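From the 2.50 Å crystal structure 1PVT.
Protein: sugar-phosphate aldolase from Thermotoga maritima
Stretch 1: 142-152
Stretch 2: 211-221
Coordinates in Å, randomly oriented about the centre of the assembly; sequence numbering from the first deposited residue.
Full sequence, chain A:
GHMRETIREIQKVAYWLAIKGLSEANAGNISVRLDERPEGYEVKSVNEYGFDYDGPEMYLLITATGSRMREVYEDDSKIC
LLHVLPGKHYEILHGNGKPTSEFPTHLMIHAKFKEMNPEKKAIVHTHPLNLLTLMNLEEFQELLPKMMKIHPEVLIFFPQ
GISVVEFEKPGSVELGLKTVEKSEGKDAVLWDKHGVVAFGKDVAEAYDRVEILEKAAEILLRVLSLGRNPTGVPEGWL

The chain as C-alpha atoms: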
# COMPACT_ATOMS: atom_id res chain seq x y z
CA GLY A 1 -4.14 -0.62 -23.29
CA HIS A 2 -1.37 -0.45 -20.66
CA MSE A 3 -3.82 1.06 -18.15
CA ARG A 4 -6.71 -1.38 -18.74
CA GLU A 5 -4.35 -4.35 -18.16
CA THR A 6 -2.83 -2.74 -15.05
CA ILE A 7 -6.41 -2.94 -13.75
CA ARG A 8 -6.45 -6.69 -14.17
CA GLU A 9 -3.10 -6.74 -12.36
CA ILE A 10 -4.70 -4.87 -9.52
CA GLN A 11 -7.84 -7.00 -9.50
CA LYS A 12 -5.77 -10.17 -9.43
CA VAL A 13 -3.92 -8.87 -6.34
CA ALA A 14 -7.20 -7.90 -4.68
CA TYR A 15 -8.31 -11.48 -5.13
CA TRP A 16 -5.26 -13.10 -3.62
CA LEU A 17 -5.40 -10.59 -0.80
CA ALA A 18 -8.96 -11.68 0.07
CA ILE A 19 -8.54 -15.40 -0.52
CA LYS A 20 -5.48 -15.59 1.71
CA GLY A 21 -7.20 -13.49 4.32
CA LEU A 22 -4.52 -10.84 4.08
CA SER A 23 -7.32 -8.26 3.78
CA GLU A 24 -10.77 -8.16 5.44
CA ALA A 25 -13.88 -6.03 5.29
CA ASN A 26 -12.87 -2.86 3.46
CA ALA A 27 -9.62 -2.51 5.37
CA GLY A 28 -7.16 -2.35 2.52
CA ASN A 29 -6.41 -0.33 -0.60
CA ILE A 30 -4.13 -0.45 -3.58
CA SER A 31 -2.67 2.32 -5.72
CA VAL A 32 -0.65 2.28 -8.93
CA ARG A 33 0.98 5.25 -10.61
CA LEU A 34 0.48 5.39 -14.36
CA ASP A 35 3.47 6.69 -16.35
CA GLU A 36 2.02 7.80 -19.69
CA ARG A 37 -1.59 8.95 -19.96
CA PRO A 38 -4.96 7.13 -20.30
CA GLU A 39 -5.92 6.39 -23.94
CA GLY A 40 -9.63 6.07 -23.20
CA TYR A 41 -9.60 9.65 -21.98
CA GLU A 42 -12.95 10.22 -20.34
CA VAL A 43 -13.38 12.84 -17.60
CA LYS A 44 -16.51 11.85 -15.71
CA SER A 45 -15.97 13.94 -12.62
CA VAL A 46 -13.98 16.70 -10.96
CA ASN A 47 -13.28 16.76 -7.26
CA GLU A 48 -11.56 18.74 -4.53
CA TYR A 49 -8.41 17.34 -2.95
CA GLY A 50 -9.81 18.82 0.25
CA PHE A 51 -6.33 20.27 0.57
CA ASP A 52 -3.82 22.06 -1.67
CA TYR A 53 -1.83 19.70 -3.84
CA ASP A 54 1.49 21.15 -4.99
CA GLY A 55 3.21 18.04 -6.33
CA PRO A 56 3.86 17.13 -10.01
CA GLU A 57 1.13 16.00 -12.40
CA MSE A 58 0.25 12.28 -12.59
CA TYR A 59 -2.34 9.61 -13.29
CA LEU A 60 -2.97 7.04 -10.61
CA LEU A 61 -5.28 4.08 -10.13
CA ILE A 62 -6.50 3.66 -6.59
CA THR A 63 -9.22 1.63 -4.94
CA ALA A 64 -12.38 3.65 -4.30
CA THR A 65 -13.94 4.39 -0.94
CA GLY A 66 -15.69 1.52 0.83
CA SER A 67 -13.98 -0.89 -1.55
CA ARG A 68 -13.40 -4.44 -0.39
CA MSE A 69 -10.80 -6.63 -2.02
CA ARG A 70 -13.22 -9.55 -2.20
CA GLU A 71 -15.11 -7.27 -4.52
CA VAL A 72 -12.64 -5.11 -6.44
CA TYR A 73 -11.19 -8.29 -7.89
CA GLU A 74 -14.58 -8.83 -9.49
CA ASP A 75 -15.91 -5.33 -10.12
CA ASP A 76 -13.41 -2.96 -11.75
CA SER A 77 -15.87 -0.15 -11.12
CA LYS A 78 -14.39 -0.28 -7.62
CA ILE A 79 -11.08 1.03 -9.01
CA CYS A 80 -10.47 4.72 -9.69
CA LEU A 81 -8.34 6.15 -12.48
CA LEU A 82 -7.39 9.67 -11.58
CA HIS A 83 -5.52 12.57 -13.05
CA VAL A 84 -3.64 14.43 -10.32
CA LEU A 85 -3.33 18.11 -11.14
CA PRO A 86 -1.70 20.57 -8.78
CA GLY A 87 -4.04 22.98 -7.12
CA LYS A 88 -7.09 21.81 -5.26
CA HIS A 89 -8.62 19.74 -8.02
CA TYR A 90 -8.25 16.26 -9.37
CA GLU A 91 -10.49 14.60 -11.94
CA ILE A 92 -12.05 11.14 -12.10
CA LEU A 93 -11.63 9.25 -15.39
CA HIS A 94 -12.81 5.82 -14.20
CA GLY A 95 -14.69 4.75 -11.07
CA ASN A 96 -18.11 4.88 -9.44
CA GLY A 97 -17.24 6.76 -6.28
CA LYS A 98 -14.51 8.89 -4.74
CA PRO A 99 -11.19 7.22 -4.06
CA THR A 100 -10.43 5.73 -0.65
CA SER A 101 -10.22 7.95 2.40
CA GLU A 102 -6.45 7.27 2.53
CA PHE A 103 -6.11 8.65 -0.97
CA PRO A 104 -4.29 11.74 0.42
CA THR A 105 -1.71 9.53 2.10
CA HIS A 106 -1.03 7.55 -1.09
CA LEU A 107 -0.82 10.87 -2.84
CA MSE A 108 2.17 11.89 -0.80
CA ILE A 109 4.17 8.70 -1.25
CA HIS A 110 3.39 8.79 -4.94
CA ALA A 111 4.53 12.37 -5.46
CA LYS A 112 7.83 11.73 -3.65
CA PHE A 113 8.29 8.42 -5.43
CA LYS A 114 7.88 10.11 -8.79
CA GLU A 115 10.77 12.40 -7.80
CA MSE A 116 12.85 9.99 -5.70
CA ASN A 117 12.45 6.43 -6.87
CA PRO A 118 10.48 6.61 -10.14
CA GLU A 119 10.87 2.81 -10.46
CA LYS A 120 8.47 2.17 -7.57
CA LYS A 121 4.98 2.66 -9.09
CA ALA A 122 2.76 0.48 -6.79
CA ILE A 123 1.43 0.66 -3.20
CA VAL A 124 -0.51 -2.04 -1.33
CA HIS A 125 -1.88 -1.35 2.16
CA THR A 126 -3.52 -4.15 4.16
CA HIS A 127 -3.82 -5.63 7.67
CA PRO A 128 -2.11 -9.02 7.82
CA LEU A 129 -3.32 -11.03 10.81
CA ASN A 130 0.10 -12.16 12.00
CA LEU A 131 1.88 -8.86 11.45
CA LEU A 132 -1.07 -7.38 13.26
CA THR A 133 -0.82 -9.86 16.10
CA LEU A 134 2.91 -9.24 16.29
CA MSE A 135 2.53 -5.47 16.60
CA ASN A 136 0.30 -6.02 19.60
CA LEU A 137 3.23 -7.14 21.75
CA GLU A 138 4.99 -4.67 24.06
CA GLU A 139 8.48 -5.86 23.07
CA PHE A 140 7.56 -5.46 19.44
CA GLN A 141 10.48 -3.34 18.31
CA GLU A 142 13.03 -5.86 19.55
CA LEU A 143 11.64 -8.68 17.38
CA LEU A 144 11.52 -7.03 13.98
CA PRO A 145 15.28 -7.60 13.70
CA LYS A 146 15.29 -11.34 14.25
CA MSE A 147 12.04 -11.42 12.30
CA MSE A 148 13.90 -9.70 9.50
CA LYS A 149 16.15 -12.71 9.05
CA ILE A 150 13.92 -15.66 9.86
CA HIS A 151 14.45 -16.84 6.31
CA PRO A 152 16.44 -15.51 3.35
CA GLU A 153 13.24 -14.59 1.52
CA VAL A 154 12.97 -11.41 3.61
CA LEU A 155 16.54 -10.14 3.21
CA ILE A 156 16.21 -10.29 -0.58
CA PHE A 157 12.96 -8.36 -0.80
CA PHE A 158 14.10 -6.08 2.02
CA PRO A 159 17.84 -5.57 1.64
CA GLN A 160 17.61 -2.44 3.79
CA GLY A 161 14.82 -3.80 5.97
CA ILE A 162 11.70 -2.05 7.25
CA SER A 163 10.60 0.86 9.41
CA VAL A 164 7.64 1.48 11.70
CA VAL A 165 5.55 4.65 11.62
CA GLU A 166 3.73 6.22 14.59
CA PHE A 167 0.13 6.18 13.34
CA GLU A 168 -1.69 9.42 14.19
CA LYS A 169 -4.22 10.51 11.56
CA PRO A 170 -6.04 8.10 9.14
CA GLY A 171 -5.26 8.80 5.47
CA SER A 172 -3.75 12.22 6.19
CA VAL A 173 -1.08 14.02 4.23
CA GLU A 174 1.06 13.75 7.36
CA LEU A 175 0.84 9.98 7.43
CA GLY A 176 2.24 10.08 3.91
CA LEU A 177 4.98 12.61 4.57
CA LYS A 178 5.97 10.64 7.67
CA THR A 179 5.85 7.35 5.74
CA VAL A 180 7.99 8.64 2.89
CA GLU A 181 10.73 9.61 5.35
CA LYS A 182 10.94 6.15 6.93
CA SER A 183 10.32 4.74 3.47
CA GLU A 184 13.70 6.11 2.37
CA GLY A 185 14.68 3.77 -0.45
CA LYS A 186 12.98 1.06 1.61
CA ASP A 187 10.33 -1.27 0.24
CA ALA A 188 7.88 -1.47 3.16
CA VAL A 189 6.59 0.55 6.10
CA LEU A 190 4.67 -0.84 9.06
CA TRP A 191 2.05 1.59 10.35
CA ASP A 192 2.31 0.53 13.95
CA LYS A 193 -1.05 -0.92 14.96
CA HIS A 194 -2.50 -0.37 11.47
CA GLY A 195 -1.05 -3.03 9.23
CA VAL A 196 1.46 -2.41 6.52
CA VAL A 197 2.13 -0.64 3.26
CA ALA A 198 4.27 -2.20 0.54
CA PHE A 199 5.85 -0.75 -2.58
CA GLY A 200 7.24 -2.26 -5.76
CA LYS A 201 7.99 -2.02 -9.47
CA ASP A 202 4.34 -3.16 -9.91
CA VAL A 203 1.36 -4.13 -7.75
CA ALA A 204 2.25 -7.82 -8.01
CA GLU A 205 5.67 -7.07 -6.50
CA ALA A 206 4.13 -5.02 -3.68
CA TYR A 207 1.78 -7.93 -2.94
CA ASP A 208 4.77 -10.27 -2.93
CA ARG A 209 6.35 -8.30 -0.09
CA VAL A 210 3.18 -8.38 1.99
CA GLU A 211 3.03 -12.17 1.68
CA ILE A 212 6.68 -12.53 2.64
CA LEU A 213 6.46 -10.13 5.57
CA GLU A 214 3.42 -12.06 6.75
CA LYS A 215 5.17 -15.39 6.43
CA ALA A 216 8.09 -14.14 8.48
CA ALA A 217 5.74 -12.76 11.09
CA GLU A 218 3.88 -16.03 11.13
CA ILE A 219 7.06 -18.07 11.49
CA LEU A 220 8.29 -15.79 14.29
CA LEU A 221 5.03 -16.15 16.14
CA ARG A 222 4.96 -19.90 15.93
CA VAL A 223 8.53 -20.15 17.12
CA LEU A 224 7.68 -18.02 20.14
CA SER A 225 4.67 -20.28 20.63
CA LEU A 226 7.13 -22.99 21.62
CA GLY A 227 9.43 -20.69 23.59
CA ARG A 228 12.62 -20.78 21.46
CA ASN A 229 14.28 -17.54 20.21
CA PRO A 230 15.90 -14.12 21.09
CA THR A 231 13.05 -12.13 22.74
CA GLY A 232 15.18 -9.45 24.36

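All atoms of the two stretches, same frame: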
# COMPACT_ATOMS: atom_id res chain seq x y z
N GLU A 142 11.90 -4.95 19.43
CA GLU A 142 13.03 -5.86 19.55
C GLU A 142 12.90 -7.22 18.86
O GLU A 142 13.76 -8.09 19.03
CB GLU A 142 13.33 -6.08 21.04
CG GLU A 142 13.75 -4.82 21.79
CD GLU A 142 15.04 -4.20 21.24
OE1 GLU A 142 16.07 -4.92 21.15
OE2 GLU A 142 15.02 -3.00 20.89
N LEU A 143 11.84 -7.41 18.07
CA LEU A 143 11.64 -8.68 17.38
C LEU A 143 11.84 -8.52 15.89
O LEU A 143 12.36 -9.40 15.22
CB LEU A 143 10.23 -9.18 17.64
CG LEU A 143 9.92 -9.43 19.11
CD1 LEU A 143 8.43 -9.42 19.33
CD2 LEU A 143 10.53 -10.75 19.53
N LEU A 144 11.40 -7.36 15.39
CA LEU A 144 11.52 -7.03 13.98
C LEU A 144 12.86 -7.46 13.42
O LEU A 144 12.93 -7.98 12.31
CB LEU A 144 11.38 -5.53 13.79
CG LEU A 144 9.98 -5.02 13.54
CD1 LEU A 144 10.00 -3.52 13.35
CD2 LEU A 144 9.44 -5.68 12.30
N PRO A 145 13.94 -7.23 14.16
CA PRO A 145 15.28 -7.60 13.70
C PRO A 145 15.42 -9.09 13.42
O PRO A 145 15.76 -9.50 12.31
CB PRO A 145 16.17 -7.15 14.85
CG PRO A 145 15.42 -5.96 15.41
CD PRO A 145 14.01 -6.49 15.44
N LYS A 146 15.18 -9.91 14.44
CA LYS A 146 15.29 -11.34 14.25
C LYS A 146 14.23 -11.77 13.24
O LYS A 146 14.46 -12.69 12.45
CB LYS A 146 15.12 -12.08 15.59
CG LYS A 146 16.33 -11.95 16.56
CD LYS A 146 17.56 -12.80 16.16
CE LYS A 146 18.32 -12.23 14.94
NZ LYS A 146 19.42 -13.11 14.44
N MSE A 147 13.09 -11.09 13.24
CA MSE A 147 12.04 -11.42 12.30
C MSE A 147 12.54 -11.13 10.90
O MSE A 147 12.19 -11.82 9.94
CB MSE A 147 10.78 -10.59 12.54
CG MSE A 147 9.65 -10.97 11.59
SE MSE A 147 8.28 -9.63 11.31
CE MSE A 147 7.08 -10.09 12.74
N MSE A 148 13.37 -10.11 10.79
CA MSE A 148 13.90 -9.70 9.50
C MSE A 148 14.93 -10.65 8.91
O MSE A 148 15.48 -10.37 7.85
CB MSE A 148 14.49 -8.30 9.60
CG MSE A 148 13.44 -7.21 9.72
SE MSE A 148 12.11 -7.39 8.31
CE MSE A 148 10.75 -8.32 9.32
N LYS A 149 15.19 -11.76 9.58
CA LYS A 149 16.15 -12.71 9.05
C LYS A 149 15.75 -14.12 9.44
O LYS A 149 16.60 -14.98 9.65
CB LYS A 149 17.56 -12.40 9.57
CG LYS A 149 18.68 -12.95 8.65
CD LYS A 149 20.04 -12.26 8.88
CE LYS A 149 21.06 -12.63 7.79
NZ LYS A 149 22.37 -11.94 7.93
N ILE A 150 14.44 -14.35 9.51
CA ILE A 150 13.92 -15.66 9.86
C ILE A 150 14.12 -16.61 8.70
O ILE A 150 14.18 -17.83 8.88
CB ILE A 150 12.44 -15.60 10.18
CG1 ILE A 150 12.23 -14.68 11.38
CG2 ILE A 150 11.94 -16.99 10.51
CD1 ILE A 150 10.78 -14.51 11.76
N HIS A 151 14.20 -16.05 7.50
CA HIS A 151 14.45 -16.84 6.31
C HIS A 151 14.89 -15.89 5.22
O HIS A 151 14.36 -14.79 5.08
CB HIS A 151 13.21 -17.63 5.86
CG HIS A 151 12.01 -16.78 5.58
ND1 HIS A 151 11.03 -17.17 4.69
CD2 HIS A 151 11.62 -15.59 6.09
CE1 HIS A 151 10.09 -16.25 4.66
NE2 HIS A 151 10.41 -15.28 5.50
N PRO A 152 15.89 -16.31 4.45
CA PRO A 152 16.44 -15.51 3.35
C PRO A 152 15.39 -14.65 2.67
O PRO A 152 15.53 -13.44 2.59
CB PRO A 152 17.03 -16.57 2.43
CG PRO A 152 17.58 -17.56 3.43
CD PRO A 152 16.46 -17.67 4.45
N GLU A 211 2.99 -10.73 1.44
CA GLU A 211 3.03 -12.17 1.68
C GLU A 211 4.25 -12.54 2.50
O GLU A 211 4.13 -13.09 3.60
CB GLU A 211 3.10 -12.93 0.36
CG GLU A 211 1.78 -13.39 -0.14
CD GLU A 211 1.94 -14.38 -1.27
OE1 GLU A 211 0.94 -15.04 -1.62
OE2 GLU A 211 3.07 -14.50 -1.80
N ILE A 212 5.42 -12.23 1.97
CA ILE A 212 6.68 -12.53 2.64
C ILE A 212 6.75 -11.96 4.05
O ILE A 212 7.06 -12.69 4.99
CB ILE A 212 7.89 -12.06 1.77
CG1 ILE A 212 7.95 -12.92 0.51
CG2 ILE A 212 9.19 -12.18 2.54
CD1 ILE A 212 8.95 -12.48 -0.50
N LEU A 213 6.44 -10.68 4.23
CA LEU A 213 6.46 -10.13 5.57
C LEU A 213 5.56 -10.95 6.48
O LEU A 213 5.93 -11.30 7.60
CB LEU A 213 5.98 -8.68 5.57
CG LEU A 213 7.04 -7.66 5.19
CD1 LEU A 213 6.52 -6.26 5.50
CD2 LEU A 213 8.33 -7.92 5.97
N GLU A 214 4.37 -11.27 5.98
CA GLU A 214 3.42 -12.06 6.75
C GLU A 214 4.02 -13.39 7.16
O GLU A 214 3.98 -13.79 8.32
CB GLU A 214 2.17 -12.34 5.92
CG GLU A 214 0.87 -11.88 6.54
CD GLU A 214 0.74 -12.22 8.00
OE1 GLU A 214 1.45 -11.59 8.82
OE2 GLU A 214 -0.06 -13.11 8.34
N LYS A 215 4.58 -14.09 6.18
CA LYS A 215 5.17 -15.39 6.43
C LYS A 215 6.19 -15.30 7.53
O LYS A 215 6.17 -16.10 8.46
CB LYS A 215 5.80 -15.94 5.16
CG LYS A 215 5.87 -17.44 5.15
CD LYS A 215 5.90 -17.99 3.73
CE LYS A 215 5.78 -19.53 3.70
NZ LYS A 215 5.55 -20.06 2.31
N ALA A 216 7.06 -14.30 7.46
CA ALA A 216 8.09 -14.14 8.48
C ALA A 216 7.45 -13.88 9.82
O ALA A 216 7.89 -14.41 10.83
CB ALA A 216 8.99 -13.00 8.13
N ALA A 217 6.41 -13.06 9.84
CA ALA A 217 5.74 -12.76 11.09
C ALA A 217 5.16 -14.04 11.62
O ALA A 217 5.31 -14.37 12.80
CB ALA A 217 4.64 -11.77 10.86
N GLU A 218 4.51 -14.79 10.74
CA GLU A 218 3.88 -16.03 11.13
C GLU A 218 4.87 -17.04 11.68
O GLU A 218 4.58 -17.73 12.66
CB GLU A 218 3.13 -16.62 9.95
CG GLU A 218 2.24 -17.77 10.35
CD GLU A 218 1.16 -18.02 9.34
OE1 GLU A 218 1.14 -17.31 8.31
OE2 GLU A 218 0.32 -18.93 9.58
N ILE A 219 6.03 -17.15 11.04
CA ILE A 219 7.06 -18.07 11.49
C ILE A 219 7.57 -17.62 12.86
O ILE A 219 7.76 -18.44 13.76
CB ILE A 219 8.25 -18.10 10.51
CG1 ILE A 219 7.79 -18.61 9.15
CG2 ILE A 219 9.33 -19.02 11.04
CD1 ILE A 219 8.89 -18.63 8.10
N LEU A 220 7.80 -16.32 13.02
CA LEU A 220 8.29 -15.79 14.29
C LEU A 220 7.33 -16.19 15.39
O LEU A 220 7.71 -16.79 16.39
CB LEU A 220 8.36 -14.27 14.23
CG LEU A 220 8.85 -13.61 15.52
CD1 LEU A 220 10.33 -13.88 15.68
CD2 LEU A 220 8.61 -12.12 15.47
N LEU A 221 6.06 -15.85 15.17
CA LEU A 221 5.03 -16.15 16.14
C LEU A 221 4.90 -17.61 16.51
O LEU A 221 4.63 -17.92 17.66
CB LEU A 221 3.69 -15.61 15.65
CG LEU A 221 3.23 -14.43 16.50
CD1 LEU A 221 4.30 -13.35 16.57
CD2 LEU A 221 1.95 -13.88 15.91

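At the centre of this contact a selenomethionine lies against a helix at a place where the helix offers little side chain. Met147 leaves its backbone sideways, but with chi1 and chi2 both t its chain extends until the terminal methyl reaches the helix of residues 211-221. There Met147 CE lies 3.4 Å from Ala217 CA and 3.5 Å from Ala217 CB, close enough to rest on the backbone itself. The CA-to-CB bond of Ala217 points away overall, yet its methyl still touches the visitor. The same Met147 CE sits 3.7 Å from Leu220 CD2, so one extended selenoether side chain meets both an alanine and a leucine.

Leu220 gives up more surface to this contact than any other residue. It points toward the first stretch and is met along its length: Leu143 CB approaches Leu220 CD2 at 4.0 Å, while Ile150 CD1 reaches Leu220 CB at 3.5 Å. The closest CA pair across the stretches, Met147 CA and Leu220 CA at 6.1 Å, falls in this same region. Ala216, one helical turn before Leu220, also points toward the partner, and Ala216 CB lies 4.1 Å from Met147 CG and 3.9 Å from the carbonyl oxygen Met147 O. The rule to read here is a short residue beneath a long one: where the backbones come near, the helix carries Ala216, whose methyl faces the partner, and Ala217, whose CA and CB lie under the Met147 methyl, and longer side chains pack around them.

The two backbones differ in kind. Stretch 2 is continuous helix, each amide from Lys215 to Leu221 bonded to the carbonyl four residues earlier, as in Leu220 N to Ala216 O at 2.9 Å. Stretch 1 has only a short helix, 144-147, with Met147 N bonded to Leu143 O at 2.7 Å; a bond from Lys149 N to Lys146 O, 3.1 Å, follows as the chain turns into loop. No hydrogen bond joins the stretches, so their direct contact depends on close fit and mainly apolar packing; 543 Å² of surface is buried, summed over both sides.

Further out, Met148 begins by pointing away, but its end returns to place Met148 CE 4.2 Å from Leu213 CD2. Ile150 points toward the helix and packs tightly, Ile150 CG2 lying 3.3 Å from Ile219 CG2. Ile150 CD1 comes within 3.0 Å of Ala216 O, a very close approach of a methyl to a carbonyl whose hydrogen-bonding role is already served within the helix.

His151 brings the polar edge, though its contacts here are largely with carbon. Ile219 CD1 stands over one face of the imidazole, 4.3 Å from the His151 ring centroid and 7° off the normal, a CH-pi contact in which the aliphatic methyl rests on the ring's electron cloud, held mostly by dispersion. His151 NE2 lies 3.8 Å from Ala216 CB, and His151 CE1 is 4.3 Å from Lys215 CB, where the lysine lends its aliphatic base while its end leads away. The ring edge faces Ile212 O, but His151 NE2 remains 4.3 Å from Ile212 O.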